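Local coordinates for protein histone-lysine N-methyltransferase family member SUVH9 (Arabidopsis thaliana, PDB 4NJ5) that probably binds methylated DNA and recruits RNA polymerase V to chromatin in RNA-directed DNA methylation, without binding S-adenosyl-L-methionine or showing methyltransferase activity, at residues A[410-414]-A[445-451]; A[283-287]-A[483-487]. The contacts are given in a common frame with arbitrary orientation. Residue numbers count along the deposited sequence, not the author numbering.

Contact 1 (A[410-414]-A[445-451]); sequences LVYPA and VDFAMDV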
loop_
_atom_site.group_PDB
_atom_site.type_symbol
_atom_site.label_atom_id
_atom_site.label_comp_id
_atom_site.label_asym_id
_atom_site.label_seq_id
_atom_site.Cartn_x
_atom_site.Cartn_y
_atom_site.Cartn_z
ATOM N N LEU A 410 -20.382 -18.528 13.740
ATOM C CA LEU A 410 -18.961 -18.528 14.081
ATOM C C LEU A 410 -18.074 -18.231 12.875
ATOM O O LEU A 410 -18.417 -18.566 11.740
ATOM C CB LEU A 410 -18.565 -19.878 14.682
ATOM C CG LEU A 410 -18.491 -20.015 16.204
ATOM C CD1 LEU A 410 -19.548 -19.176 16.899
ATOM C CD2 LEU A 410 -18.636 -21.479 16.593
ATOM N N VAL A 411 -16.926 -17.611 13.128
ATOM C CA VAL A 411 -15.954 -17.343 12.075
ATOM C C VAL A 411 -14.895 -18.440 12.023
ATOM O O VAL A 411 -14.314 -18.808 13.043
ATOM C CB VAL A 411 -15.262 -15.984 12.273
ATOM C CG1 VAL A 411 -14.197 -15.771 11.207
ATOM C CG2 VAL A 411 -16.286 -14.865 12.236
ATOM N N TYR A 412 -14.656 -18.964 10.828
ATOM C CA TYR A 412 -13.658 -20.006 10.637
ATOM C C TYR A 412 -12.508 -19.462 9.799
ATOM O O TYR A 412 -12.613 -19.379 8.575
ATOM C CB TYR A 412 -14.282 -21.233 9.968
ATOM C CG TYR A 412 -15.325 -21.922 10.823
ATOM C CD1 TYR A 412 -14.994 -23.022 11.604
ATOM C CD2 TYR A 412 -16.639 -21.468 10.855
ATOM C CE1 TYR A 412 -15.945 -23.655 12.389
ATOM C CE2 TYR A 412 -17.594 -22.091 11.638
ATOM C CZ TYR A 412 -17.241 -23.185 12.403
ATOM O OH TYR A 412 -18.189 -23.807 13.185
ATOM N N PRO A 413 -11.407 -19.084 10.466
ATOM C CA PRO A 413 -10.239 -18.469 9.825
ATOM C C PRO A 413 -9.668 -19.317 8.696
ATOM O O PRO A 413 -9.070 -18.769 7.770
ATOM C CB PRO A 413 -9.227 -18.347 10.972
ATOM C CG PRO A 413 -9.724 -19.265 12.040
ATOM C CD PRO A 413 -11.208 -19.259 11.913
ATOM N N ALA A 414 -9.862 -20.630 8.761
ATOM C CA ALA A 414 -9.409 -21.517 7.697
ATOM C C ALA A 414 -10.045 -21.168 6.352
ATOM O O ALA A 414 -9.495 -21.489 5.299
ATOM C CB ALA A 414 -9.702 -22.962 8.049
ATOM N N VAL A 445 -5.741 -25.179 9.702
ATOM C CA VAL A 445 -6.347 -24.696 10.933
ATOM C C VAL A 445 -7.817 -25.115 10.941
ATOM O O VAL A 445 -8.474 -25.076 9.903
ATOM C CB VAL A 445 -6.202 -23.163 11.022
ATOM C CG1 VAL A 445 -7.230 -22.558 11.956
ATOM C CG2 VAL A 445 -4.779 -22.784 11.440
ATOM N N ASP A 446 -8.331 -25.550 12.091
ATOM C CA ASP A 446 -9.724 -25.995 12.168
ATOM C C ASP A 446 -10.535 -25.378 13.305
ATOM O O ASP A 446 -11.709 -25.708 13.474
ATOM C CB ASP A 446 -9.823 -27.525 12.218
ATOM C CG ASP A 446 -9.056 -28.140 13.384
ATOM O OD1 ASP A 446 -8.875 -27.476 14.422
ATOM O OD2 ASP A 446 -8.639 -29.310 13.254
ATOM N N PHE A 447 -9.926 -24.486 14.081
ATOM C CA PHE A 447 -10.652 -23.887 15.200
ATOM C C PHE A 447 -11.612 -22.784 14.753
ATOM O O PHE A 447 -11.518 -22.266 13.641
ATOM C CB PHE A 447 -9.699 -23.384 16.296
ATOM C CG PHE A 447 -8.981 -22.106 15.958
ATOM C CD1 PHE A 447 -7.722 -22.134 15.380
ATOM C CD2 PHE A 447 -9.548 -20.873 16.256
ATOM C CE1 PHE A 447 -7.055 -20.960 15.085
ATOM C CE2 PHE A 447 -8.886 -19.699 15.959
ATOM C CZ PHE A 447 -7.640 -19.743 15.375
ATOM N N ALA A 448 -12.542 -22.434 15.631
ATOM C CA ALA A 448 -13.531 -21.417 15.316
ATOM C C ALA A 448 -13.375 -20.223 16.237
ATOM O O ALA A 448 -12.806 -20.331 17.319
ATOM C CB ALA A 448 -14.936 -21.990 15.421
ATOM N N MET A 449 -13.887 -19.081 15.796
ATOM C CA MET A 449 -13.813 -17.860 16.573
ATOM C C MET A 449 -15.194 -17.256 16.733
ATOM O O MET A 449 -15.974 -17.190 15.780
ATOM C CB MET A 449 -12.901 -16.844 15.884
ATOM C CG MET A 449 -11.506 -17.356 15.613
ATOM S SD MET A 449 -10.455 -16.118 14.837
ATOM C CE MET A 449 -10.405 -14.873 16.115
ATOM N N ASP A 450 -15.495 -16.818 17.945
ATOM C CA ASP A 450 -16.691 -16.035 18.183
ATOM C C ASP A 450 -16.281 -14.569 18.257
ATOM O O ASP A 450 -15.345 -14.216 18.979
ATOM C CB ASP A 450 -17.368 -16.472 19.482
ATOM C CG ASP A 450 -18.706 -15.800 19.692
ATOM O OD1 ASP A 450 -19.746 -16.473 19.530
ATOM O OD2 ASP A 450 -18.722 -14.595 20.012
ATOM N N VAL A 451 -16.970 -13.726 17.493
ATOM C CA VAL A 451 -16.719 -12.290 17.507
ATOM C C VAL A 451 -18.002 -11.507 17.761
ATOM O O VAL A 451 -18.129 -10.355 17.353
ATOM C CB VAL A 451 -16.079 -11.805 16.185
ATOM C CG1 VAL A 451 -14.675 -12.369 16.031
ATOM C CG2 VAL A 451 -16.949 -12.184 14.993
HETATM O O HOH W 1 -11.309 -22.392 10.855
#

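Contact 2 (A[283-287]-A[483-487]); sequences AQTSF and FPRVM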
loop_
_atom_site.group_PDB
_atom_site.type_symbol
_atom_site.label_atom_id
_atom_site.label_comp_id
_atom_site.label_asym_id
_atom_site.label_seq_id
_atom_site.Cartn_x
_atom_site.Cartn_y
_atom_site.Cartn_z
ATOM N N ALA A 283 -8.019 -6.615 22.017
ATOM C CA ALA A 283 -6.939 -6.305 21.083
ATOM C C ALA A 283 -6.221 -7.543 20.554
ATOM O O ALA A 283 -5.662 -7.524 19.459
ATOM C CB ALA A 283 -5.945 -5.343 21.719
ATOM N N GLN A 284 -6.233 -8.615 21.336
ATOM C CA GLN A 284 -5.588 -9.857 20.933
ATOM C C GLN A 284 -6.543 -11.022 21.144
ATOM O O GLN A 284 -7.324 -11.020 22.092
ATOM C CB GLN A 284 -4.308 -10.086 21.739
ATOM C CG GLN A 284 -3.283 -8.970 21.627
ATOM C CD GLN A 284 -1.958 -9.346 22.258
ATOM O OE1 GLN A 284 -1.240 -10.213 21.754
ATOM N NE2 GLN A 284 -1.632 -8.707 23.376
ATOM N N THR A 285 -6.475 -12.012 20.261
ATOM C CA THR A 285 -7.339 -13.184 20.358
ATOM C C THR A 285 -7.192 -13.886 21.705
ATOM O O THR A 285 -6.080 -14.100 22.187
ATOM C CB THR A 285 -7.066 -14.185 19.215
ATOM O OG1 THR A 285 -7.754 -13.757 18.034
ATOM C CG2 THR A 285 -7.546 -15.587 19.585
ATOM N N SER A 286 -8.324 -14.217 22.317
ATOM C CA SER A 286 -8.319 -14.949 23.575
ATOM C C SER A 286 -8.459 -16.451 23.342
ATOM O O SER A 286 -9.481 -16.927 22.847
ATOM C CB SER A 286 -9.429 -14.447 24.496
ATOM O OG SER A 286 -9.527 -15.262 25.650
ATOM N N PHE A 287 -7.416 -17.191 23.694
ATOM C CA PHE A 287 -7.425 -18.639 23.571
ATOM C C PHE A 287 -8.015 -19.247 24.840
ATOM O O PHE A 287 -7.988 -18.614 25.893
ATOM C CB PHE A 287 -6.010 -19.151 23.281
ATOM C CG PHE A 287 -5.495 -18.749 21.924
ATOM C CD1 PHE A 287 -6.000 -19.341 20.778
ATOM C CD2 PHE A 287 -4.517 -17.771 21.793
ATOM C CE1 PHE A 287 -5.540 -18.971 19.524
ATOM C CE2 PHE A 287 -4.048 -17.395 20.535
ATOM C CZ PHE A 287 -4.561 -17.996 19.403
ATOM N N PHE A 483 -3.585 -23.717 17.398
ATOM C CA PHE A 483 -4.146 -22.400 17.686
ATOM C C PHE A 483 -3.253 -21.210 17.328
ATOM O O PHE A 483 -2.965 -20.376 18.184
ATOM C CB PHE A 483 -4.543 -22.314 19.160
ATOM C CG PHE A 483 -5.820 -23.029 19.488
ATOM C CD1 PHE A 483 -7.043 -22.469 19.159
ATOM C CD2 PHE A 483 -5.801 -24.257 20.130
ATOM C CE1 PHE A 483 -8.222 -23.122 19.461
ATOM C CE2 PHE A 483 -6.979 -24.915 20.434
ATOM C CZ PHE A 483 -8.190 -24.346 20.100
ATOM N N PRO A 484 -2.832 -21.104 16.057
ATOM C CA PRO A 484 -2.030 -19.927 15.719
ATOM C C PRO A 484 -2.912 -18.690 15.663
ATOM O O PRO A 484 -4.129 -18.811 15.546
ATOM C CB PRO A 484 -1.514 -20.256 14.320
ATOM C CG PRO A 484 -2.592 -21.097 13.733
ATOM C CD PRO A 484 -3.125 -21.931 14.871
ATOM N N ARG A 485 -2.308 -17.513 15.745
ATOM C CA ARG A 485 -3.074 -16.283 15.630
ATOM C C ARG A 485 -3.374 -15.956 14.171
ATOM O O ARG A 485 -2.726 -16.469 13.257
ATOM C CB ARG A 485 -2.350 -15.126 16.319
ATOM C CG ARG A 485 -2.121 -15.380 17.799
ATOM C CD ARG A 485 -1.684 -14.138 18.542
ATOM N NE ARG A 485 -1.635 -14.390 19.977
ATOM C CZ ARG A 485 -2.631 -14.137 20.820
ATOM N NH1 ARG A 485 -2.493 -14.411 22.113
ATOM N NH2 ARG A 485 -3.762 -13.607 20.374
ATOM N N VAL A 486 -4.378 -15.115 13.964
ATOM C CA VAL A 486 -4.768 -14.690 12.632
ATOM C C VAL A 486 -4.272 -13.267 12.428
ATOM O O VAL A 486 -4.758 -12.336 13.074
ATOM C CB VAL A 486 -6.303 -14.742 12.468
ATOM C CG1 VAL A 486 -6.702 -14.478 11.026
ATOM C CG2 VAL A 486 -6.839 -16.093 12.939
ATOM N N MET A 487 -3.288 -13.099 11.548
ATOM C CA MET A 487 -2.685 -11.790 11.327
ATOM C C MET A 487 -2.958 -11.284 9.916
ATOM O O MET A 487 -2.837 -12.030 8.945
ATOM C CB MET A 487 -1.180 -11.842 11.590
ATOM C CG MET A 487 -0.814 -12.287 12.998
ATOM S SD MET A 487 -1.398 -11.136 14.251
ATOM C CE MET A 487 -0.574 -11.761 15.717
HETATM O O HOH W 2 -5.746 -13.921 16.028
HETATM O O HOH W 3 -4.057 -13.843 24.698
#

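Contact 1 (A[410-414]-A[445-451])
A single antiparallel bridge, with apolar packing on both sides of it, joins the loop after helix 397-405 to the short strand 448-450 of the SET domain. Two hydrogen bonds, helped by side-chain packing, hold the loop beside the strand here. Val411 and Met449 form a hydrogen-bonded pair: Val411 N donates to Met449 O and Met449 N to Val411 O, both at 2.8 Å. Beyond the pair the backbones stay close, but direct hydrogen bonding stops: Pro413 has no amide hydrogen to give and packs by its ring. Pro413 CG sits over the face of the Phe447 ring, 4.0 Å from Phe447 CZ, in a CH-pi contact, and lies 4.1 Å from Val445 CG1. The next link is through solvent, a water accepting from Ala414 N (3.1 Å) and donating to Phe447 O (2.8 Å). Ala448 CB meets Leu410 CD2 at 3.9 Å and Tyr412 CE1 at 3.6 Å, the latter in an off-centre CH-pi contact, while Ala400 of helix 397-405 touches both Leu410 and Ala448. Since Ala448 and Asp450 also bond through their backbones to Leu395 and Val393, strand 448-450 is held along both edges, as in the small beta-sheets from which SET domains are built.

Contact 2 (A[283-287]-A[483-487])
A loop of the Pre-SET region can dock on a SET strand through a single arginine, as residues 283-287 do on Arg485. The contact begins at Gln284, whose CB lies 3.8 Å from Arg485 NH2 and whose OE1 is placed over one face of the guanidinium. Thr285 supplies the direct polar link: its carbonyl O accepts a hydrogen bond from Arg485 NH2 at 3.0 Å, in the plane of the guanidinium, and a water that donates to Thr285 O (3.2 Å) and accepts from Arg485 NH1 (3.1 Å) widens this link. A second water lies 2.8 Å from Thr285 OG1 and accepts from Val486 N at 2.7 Å. The CA-CB bond of Ser286 points away from 483-487; its backbone pairs with Gly392 and Ala394, and Gly392 N is also hydrogen-bonded to Thr285 OG1. Phe287 then turns back, its CE2 3.6 Å from Arg485 CZ. Further round the ring, Phe287 CE1 packs on Phe483 CB at 3.5 Å and Phe287 CZ approaches Phe483 O at 3.1 Å. The guanidinium thus has Gln284 OE1 over one face and the edge of the Phe287 ring over the other, while Glu389 and Asp477 form salt bridges with it. The buried charge is balanced by these carboxylates, with a main-chain carbonyl and water as further partners, which is consistent with its lying in the interior, and the same guanidinium links the Pre-SET region to the SET domain.

The two contacts lie side by side, their centres about 10 Å apart, and contact 1 is nested within the much longer chain loop that contact 2 closes. Along the sequence the order is 283-287, 410-414, 445-451 and 483-487. They touch directly: Met449 CE packs 3.5 Å from Thr285 OG1, Phe447 CB 3.5 Å from Phe483 CE1, and Val445 CG2 3.6 Å from Pro484 CG. Val486 of strand 485-490 also meets Pro413 and Met449, so the two-stranded sheet of 393-395 and 448-450 is packed against the four-stranded sheet containing 485-490. A local closure inside the SET domain thereby adjoins its junction with the Pre-SET region, away from the zinc cluster.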